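Local coordinates for ssDNA binding protein (Pyrococcus furiosus, PDB 4PSM) that binds single-stranded DNA, entrapping it in a tunnel system between its subunits, which assemble through long coiled-coil helices, at the interface of chains A and B and the interface of chains A and C. Coordinates in Å, arbitrary orientation; residue numbers count along the deposited sequence, not the author numbering. Chains: chain A/B/C, ssDNA binding protein.

Contact 1: the interface of chains A and B. Residues chain A 116-117, 120, 123; chain B 127, 130-131, 134.
A:Ser120 and B:Ile130 meet where helix 93-141 of chain A packs on the same helix of chain B, all eight residues keeping helical backbone torsions. The pairing belongs to the predicted coiled coil of this archaeal ThermoDBP-related protein. From A:Ser120 the methylene CB touches the branch methyl CG2 of B:Ile130 at 3.7 Å. The other end of B:Ile130, CD1, reaches CD2 of A:Leu123, the two side chains crossing at about a right angle. B:Val134 splits its methyls: CG1 rests on the backbone CA of A:Glu117 at 3.9 Å, whereas CG2 meets CG and CD2 of A:Leu116. Water joins the polar groups. Water 1 is bound by the backbone O of A:Ser120 at 2.8 Å, the O of B:Ser127 at 2.7 Å and the hydroxyls B:Ser127 OG and B:Ser131 OG. With chi1 at 71°, the hydroxyl OG of A:Ser120 sits between its backbone N and carbonyl carbon and turns back to donate to A:Glu117 O (2.9 Å), one turn earlier, with the donor tilted 31° from the carbonyl plane. The same OG meets water 2, which B:Ser131 OG also contacts at 3.1 Å. The small serines appear to allow the helices to share ordered water beside an aliphatic seam, and the patch, with its symmetry twin, joins chains A and B in the assembly.

Contact 2: the interface of chains A and C. Residues chain A 109, 112, 115-116; chain C 133, 137, 141.
The ring of A:Phe109 stands edge-on over the ring of C:Tyr141, with planes 84° apart and centroids 4.7 Å from each other. CD1 of A:Phe109 lies over the centre of one tyrosine face, and CD2 of C:Tyr141 lies in the phenylalanine plane at its edge. C:Tyr141 ends helix 93-141 of its chain; these long helices, largely a predicted coiled coil, pack chain A against chain C in this ThermoDBP-related protein. At the far end of the tyrosine, the phenol OH shares a hydrogen bond of 3.1 Å with A:Thr112 OG1, whose donor the structure does not settle; the two side chains run antiparallel. A phenylalanine in place of C:Tyr141 would probably keep the edge-to-face contact but leave the hydroxyl of A:Thr112 without this partner across the interface. The threonine chi1 of -67° places OG1 beside its own backbone N and sends the methyl CG2 toward C:Met137, a selenomethionine, where it meets CG at 3.4 Å. The selenium SE of C:Met137 lies 4.1 Å from CD2 of A:Leu116. C:Leu133 points its two methyls at different partners. CD2 packs against the backbone CA of A:Leu116 at 3.5 Å and the aliphatic part of A:Glu115, whose side chain is poorly ordered; CD1 comes within 3.9 Å of A:Thr112 CG2.

Contact 3: the interface of chains A and B. Residues chain A 20, 24, 33-34, 37; chain B 139, 146, 148-149.
B:Glu149, the last residue of chain B, is gripped from both sides of the interface: its carboxylate OE2 accepts a nearly straight bond from the backbone N of B:Leu146 at 2.8 Å, and OE1 forms a salt bridge with A:Arg20 NH1 at 3.1 Å. OE1 lies in the guanidinium plane at its edge, but no N-H points at it, and the two flat groups stand 80° apart. A bend at chi3 (69°) brings the A:Arg20 guanidinium here, one face covered by CD1 of B:Leu146 at 3.7 Å from A:Arg20 CZ. The same methyl touches CE2 and CZ of the A:Phe24 ring. That ring carries B:Gln139 on one face: CB sits 3.5 Å from the centroid, and the amide is stacked with its plane 12° from that of the ring. An alanine here would probably leave B:Gln139 and the B:Leu146 methyl without the ring they rest on. In the chain B tail, B:Ser148 lays CB against A:Pro33 CB at 3.5 Å. The methyl CG1 of A:Val37 presses on CG of B:Glu149 at 3.7 Å. Helices 15-26 and 33-53 of chain A thereby seat the C-terminal tail of chain B, tying the globular part of one subunit to the helix end of another.

Contact 4: the interface of chains A and B. Residues chain A 134-135, 138, 147; chain B 113, 117, 121.
Charged contacts dominate where A:Lys138 and A:Arg147 converge on B:Glu117. The ammonium NZ of A:Lys138 donates to the carboxylate OE2 of B:Glu117 at 2.8 Å, approaching on the syn side but 32° out of the carboxylate plane. A bend in the lysine chain at chi3 turns its tail across the glutamate. Its NZ also bridges to A:Glu135 OE1 at 3.1 Å, placing the lysine between two carboxylates whose oxygens, A:Glu135 OE1 and B:Glu117 OE2, approach to 4.4 Å; its positive charge would be expected to ease their mutual repulsion. The poorly ordered A:Arg147 adds weaker links: NH2 forms salt bridges with B:Glu117 OE2 and with B:Asp121 OD2, and the accompanying hydrogen bonds are weak. Its guanidinium plane lies 18° from the B:Glu117 carboxylate and 43° from that of B:Asp121. Apolar packing lies alongside. A:Val134 on B:Glu117 is the chain-exchanged twin of the pair in contact 1, and the lysine methylene CG meets the methyl CG1 of B:Val113. Together these groups link helix 93-141, and more loosely the following tail, of chain A to the long helix of chain B. Within chain A, the backbone N of A:Arg147 donates to A:Glu135 OE2 at 2.9 Å, anchoring the tail to its own helix.

Contact 1: the interface of chains A and B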
# COMPACT_ATOMS: atom_id res chain seq x y z
N LEU A 116 -4.01 -6.03 12.58
CA LEU A 116 -3.19 -5.00 11.96
C LEU A 116 -1.91 -5.59 11.35
O LEU A 116 -1.52 -5.25 10.23
CB LEU A 116 -2.83 -3.94 13.00
CG LEU A 116 -2.18 -2.67 12.47
CD1 LEU A 116 -2.96 -2.05 11.32
CD2 LEU A 116 -1.87 -1.66 13.56
N GLU A 117 -1.26 -6.48 12.08
CA GLU A 117 -0.04 -7.10 11.60
C GLU A 117 -0.28 -7.89 10.32
O GLU A 117 0.54 -7.89 9.41
CB GLU A 117 0.54 -8.03 12.66
CG GLU A 117 1.83 -8.71 12.24
CD GLU A 117 2.29 -9.76 13.24
OE1 GLU A 117 1.44 -10.51 13.75
OE2 GLU A 117 3.51 -9.82 13.51
N SER A 120 -0.57 -5.51 7.49
CA SER A 120 0.69 -4.90 7.12
C SER A 120 1.57 -5.90 6.39
O SER A 120 2.36 -5.53 5.52
CB SER A 120 1.44 -4.36 8.34
OG SER A 120 1.95 -5.42 9.12
N LEU A 123 0.24 -6.12 3.00
CA LEU A 123 0.66 -4.88 2.38
C LEU A 123 2.11 -4.96 1.93
O LEU A 123 2.45 -4.52 0.84
CB LEU A 123 0.48 -3.69 3.34
CG LEU A 123 1.15 -2.38 2.91
CD1 LEU A 123 0.66 -1.94 1.54
CD2 LEU A 123 0.91 -1.28 3.94
N SER B 127 5.10 1.24 3.23
CA SER B 127 4.85 -0.13 3.66
C SER B 127 5.87 -0.54 4.71
O SER B 127 5.54 -1.19 5.69
CB SER B 127 4.92 -1.07 2.46
OG SER B 127 4.65 -2.41 2.82
N ILE B 130 5.14 1.25 7.97
CA ILE B 130 4.01 0.62 8.63
C ILE B 130 4.44 -0.66 9.35
O ILE B 130 4.06 -0.89 10.50
CB ILE B 130 2.86 0.35 7.63
CG1 ILE B 130 2.14 1.66 7.33
CG2 ILE B 130 1.89 -0.68 8.17
CD1 ILE B 130 1.16 1.58 6.20
N SER B 131 5.25 -1.47 8.68
CA SER B 131 5.76 -2.70 9.25
C SER B 131 6.62 -2.44 10.48
O SER B 131 6.59 -3.21 11.44
CB SER B 131 6.58 -3.47 8.21
OG SER B 131 5.73 -4.04 7.23
N VAL B 134 4.21 -1.14 13.34
CA VAL B 134 3.45 -2.27 13.84
C VAL B 134 4.28 -3.13 14.79
O VAL B 134 3.85 -3.45 15.89
CB VAL B 134 2.88 -3.13 12.71
CG1 VAL B 134 2.36 -4.46 13.24
CG2 VAL B 134 1.77 -2.36 11.98
O HOH W 1 3.61 -3.07 5.34
O HOH W 2 4.27 -6.36 8.64

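Contact 2: the interface of chains A and C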
# COMPACT_ATOMS: atom_id res chain seq x y z
N PHE A 109 -6.96 -6.07 23.01
CA PHE A 109 -6.25 -5.14 22.14
C PHE A 109 -5.26 -5.88 21.25
O PHE A 109 -4.97 -5.45 20.13
CB PHE A 109 -5.54 -4.07 22.95
CG PHE A 109 -4.63 -3.21 22.13
CD1 PHE A 109 -5.15 -2.24 21.28
CD2 PHE A 109 -3.26 -3.38 22.18
CE1 PHE A 109 -4.32 -1.45 20.51
CE2 PHE A 109 -2.42 -2.59 21.42
CZ PHE A 109 -2.95 -1.63 20.57
N THR A 112 -6.62 -7.01 18.01
CA THR A 112 -6.57 -5.88 17.09
C THR A 112 -5.20 -5.71 16.45
O THR A 112 -5.08 -5.49 15.24
CB THR A 112 -6.96 -4.57 17.79
OG1 THR A 112 -8.35 -4.63 18.16
CG2 THR A 112 -6.73 -3.39 16.89
N GLU A 115 -4.60 -8.38 13.89
CA GLU A 115 -5.35 -8.03 12.69
C GLU A 115 -4.53 -7.03 11.88
O GLU A 115 -4.36 -7.16 10.67
CB GLU A 115 -6.70 -7.44 13.08
CG GLU A 115 -7.74 -7.38 11.97
CD GLU A 115 -9.09 -6.90 12.47
OE1 GLU A 115 -9.13 -6.04 13.37
OE2 GLU A 115 -10.13 -7.39 11.96
N LEU A 116 -4.01 -6.03 12.58
CA LEU A 116 -3.19 -5.00 11.96
C LEU A 116 -1.91 -5.59 11.35
O LEU A 116 -1.52 -5.25 10.23
CB LEU A 116 -2.83 -3.94 13.00
CG LEU A 116 -2.18 -2.67 12.47
CD1 LEU A 116 -2.96 -2.05 11.32
CD2 LEU A 116 -1.87 -1.66 13.56
N LEU C 133 -9.53 -0.29 10.10
CA LEU C 133 -8.98 -0.80 11.34
C LEU C 133 -8.41 0.33 12.19
O LEU C 133 -8.68 0.43 13.39
CB LEU C 133 -7.91 -1.83 11.04
CG LEU C 133 -7.24 -2.51 12.24
CD1 LEU C 133 -8.26 -2.83 13.31
CD2 LEU C 133 -6.49 -3.77 11.78
N MSE C 137 -9.52 1.53 15.94
CA MSE C 137 -8.64 1.67 17.09
C MSE C 137 -8.78 3.03 17.74
O MSE C 137 -8.69 3.16 18.95
CB MSE C 137 -7.19 1.45 16.70
CG MSE C 137 -6.83 0.02 16.41
SE MSE C 137 -5.08 -0.10 15.56
CE MSE C 137 -4.08 1.06 16.76
N TYR C 141 -9.77 2.62 21.55
CA TYR C 141 -8.59 2.64 22.41
C TYR C 141 -8.03 4.04 22.62
O TYR C 141 -6.94 4.20 23.17
CB TYR C 141 -7.48 1.74 21.83
CG TYR C 141 -7.90 0.30 21.62
CD1 TYR C 141 -8.18 -0.53 22.69
CD2 TYR C 141 -7.99 -0.23 20.34
CE1 TYR C 141 -8.56 -1.85 22.49
CE2 TYR C 141 -8.36 -1.54 20.14
CZ TYR C 141 -8.64 -2.34 21.21
OH TYR C 141 -9.01 -3.65 20.98

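Contact 3: the interface of chains A and B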
# COMPACT_ATOMS: atom_id res chain seq x y z
N ARG A 20 9.02 -6.20 29.69
CA ARG A 20 9.57 -6.16 28.34
C ARG A 20 9.06 -4.94 27.58
O ARG A 20 9.81 -4.29 26.86
CB ARG A 20 9.23 -7.44 27.59
CG ARG A 20 10.12 -7.68 26.36
CD ARG A 20 9.67 -8.91 25.58
NE ARG A 20 8.38 -8.68 24.93
CZ ARG A 20 7.76 -9.57 24.17
NH1 ARG A 20 8.29 -10.76 23.96
NH2 ARG A 20 6.59 -9.27 23.61
N PHE A 24 11.41 -2.01 26.09
CA PHE A 24 11.42 -1.61 24.68
C PHE A 24 11.26 -0.11 24.51
O PHE A 24 11.92 0.51 23.68
CB PHE A 24 10.33 -2.31 23.88
CG PHE A 24 10.75 -3.61 23.28
CD1 PHE A 24 11.67 -3.63 22.24
CD2 PHE A 24 10.22 -4.80 23.74
CE1 PHE A 24 12.07 -4.83 21.69
CE2 PHE A 24 10.61 -6.01 23.17
CZ PHE A 24 11.54 -6.02 22.15
N PRO A 33 16.43 -4.83 19.29
CA PRO A 33 15.31 -5.57 19.89
C PRO A 33 15.74 -6.89 20.51
O PRO A 33 15.31 -7.21 21.62
CB PRO A 33 14.38 -5.81 18.69
CG PRO A 33 14.65 -4.67 17.79
CD PRO A 33 16.13 -4.37 17.92
N GLU A 34 16.58 -7.65 19.81
CA GLU A 34 17.02 -8.95 20.32
C GLU A 34 17.69 -8.81 21.68
O GLU A 34 17.60 -9.70 22.51
CB GLU A 34 17.96 -9.65 19.32
CG GLU A 34 18.61 -8.73 18.30
CD GLU A 34 17.67 -8.37 17.15
OE1 GLU A 34 17.75 -7.23 16.66
OE2 GLU A 34 16.88 -9.25 16.74
N VAL A 37 14.86 -8.24 24.24
CA VAL A 37 14.22 -9.52 24.51
C VAL A 37 15.09 -10.36 25.43
O VAL A 37 14.60 -11.00 26.36
CB VAL A 37 13.94 -10.30 23.21
CG1 VAL A 37 13.68 -11.77 23.50
CG2 VAL A 37 12.77 -9.68 22.47
N GLN B 139 6.08 -4.59 20.45
CA GLN B 139 7.12 -4.50 21.46
C GLN B 139 6.68 -3.72 22.69
O GLN B 139 7.02 -4.07 23.81
CB GLN B 139 8.36 -3.82 20.87
CG GLN B 139 8.97 -4.54 19.70
CD GLN B 139 10.05 -3.71 19.04
OE1 GLN B 139 10.11 -2.49 19.21
NE2 GLN B 139 10.92 -4.38 18.30
N LEU B 146 7.55 -11.68 19.14
CA LEU B 146 8.22 -10.68 18.31
C LEU B 146 9.06 -11.32 17.21
O LEU B 146 9.48 -12.48 17.33
CB LEU B 146 9.10 -9.77 19.17
CG LEU B 146 8.43 -9.06 20.35
CD1 LEU B 146 9.40 -8.22 21.16
CD2 LEU B 146 7.18 -8.26 19.96
N SER B 148 11.99 -10.39 16.57
CA SER B 148 13.34 -10.43 17.12
C SER B 148 13.51 -11.55 18.14
O SER B 148 14.53 -11.62 18.83
CB SER B 148 13.68 -9.08 17.76
OG SER B 148 12.84 -8.82 18.87
N GLU B 149 12.52 -12.43 18.23
CA GLU B 149 12.58 -13.57 19.13
C GLU B 149 12.86 -14.86 18.36
O GLU B 149 11.93 -15.53 17.90
CB GLU B 149 11.28 -13.71 19.92
CG GLU B 149 11.12 -12.71 21.05
CD GLU B 149 9.89 -12.97 21.89
OE1 GLU B 149 10.04 -13.13 23.12
OE2 GLU B 149 8.78 -13.02 21.33

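Contact 4: the interface of chains A and B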
# COMPACT_ATOMS: atom_id res chain seq x y z
N VAL A 134 6.90 -3.44 -11.61
CA VAL A 134 7.32 -2.16 -12.16
C VAL A 134 8.72 -2.26 -12.78
O VAL A 134 8.93 -1.82 -13.91
CB VAL A 134 7.28 -1.06 -11.09
CG1 VAL A 134 8.00 0.20 -11.58
CG2 VAL A 134 5.84 -0.76 -10.74
N GLU A 135 9.66 -2.84 -12.04
CA GLU A 135 11.02 -2.96 -12.53
C GLU A 135 11.05 -3.81 -13.79
O GLU A 135 11.80 -3.54 -14.72
CB GLU A 135 11.95 -3.56 -11.47
CG GLU A 135 13.40 -3.64 -11.93
CD GLU A 135 14.06 -2.28 -12.10
OE1 GLU A 135 13.41 -1.25 -11.78
OE2 GLU A 135 15.23 -2.23 -12.54
N LYS A 138 10.10 -1.82 -16.71
CA LYS A 138 11.23 -1.01 -17.11
C LYS A 138 12.12 -1.84 -18.02
O LYS A 138 12.55 -1.38 -19.08
CB LYS A 138 12.01 -0.52 -15.88
CG LYS A 138 11.33 0.61 -15.12
CD LYS A 138 12.07 0.95 -13.84
CE LYS A 138 13.46 1.51 -14.10
NZ LYS A 138 14.27 1.55 -12.84
N ARG A 147 17.66 -0.75 -12.03
CA ARG A 147 18.29 -0.95 -10.73
C ARG A 147 19.50 -1.87 -10.85
O ARG A 147 20.48 -1.74 -10.12
CB ARG A 147 17.29 -1.55 -9.74
CG ARG A 147 16.07 -0.68 -9.48
CD ARG A 147 16.45 0.61 -8.78
NE ARG A 147 15.37 1.60 -8.83
CZ ARG A 147 14.35 1.64 -7.98
NH1 ARG A 147 14.26 0.74 -7.01
NH2 ARG A 147 13.42 2.57 -8.11
N VAL B 113 5.66 5.24 -16.97
CA VAL B 113 6.33 4.23 -16.17
C VAL B 113 7.09 4.87 -15.02
O VAL B 113 7.11 4.35 -13.91
CB VAL B 113 7.29 3.39 -17.02
CG1 VAL B 113 8.18 2.53 -16.14
CG2 VAL B 113 6.51 2.53 -17.99
N GLU B 117 6.75 4.18 -11.18
CA GLU B 117 7.89 3.80 -10.36
C GLU B 117 7.97 4.67 -9.12
O GLU B 117 8.27 4.18 -8.03
CB GLU B 117 9.18 3.93 -11.16
CG GLU B 117 10.42 3.53 -10.37
CD GLU B 117 11.71 3.83 -11.10
OE1 GLU B 117 11.81 4.91 -11.73
OE2 GLU B 117 12.62 2.98 -11.06
N ASP B 121 7.69 3.37 -5.32
CA ASP B 121 8.77 3.68 -4.39
C ASP B 121 8.19 4.25 -3.11
O ASP B 121 8.49 3.77 -2.01
CB ASP B 121 9.78 4.65 -5.00
CG ASP B 121 10.70 3.99 -6.03
OD1 ASP B 121 10.67 2.75 -6.16
OD2 ASP B 121 11.46 4.72 -6.71

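Helix 93-141 threads through the whole set: it supplies both sides of contacts 1 and 2, most of contact 4 and B:Gln139 in contact 3. Contacts 1 and 2 share A:Leu116, and their C-alpha centres lie about 12 Å apart, so one stretch of chain A faces two different partners, B and C, which fits the four-copy assembly. Contact 3, where the chain B tail reaches the globular part of chain A, lies about 17 Å from contact 1. Contact 4, about 22 Å from contact 1 and 35 Å from contact 3, engages the chain A tail; contacts 1 and 4 share the Val134-Glu117 pair with chains exchanged.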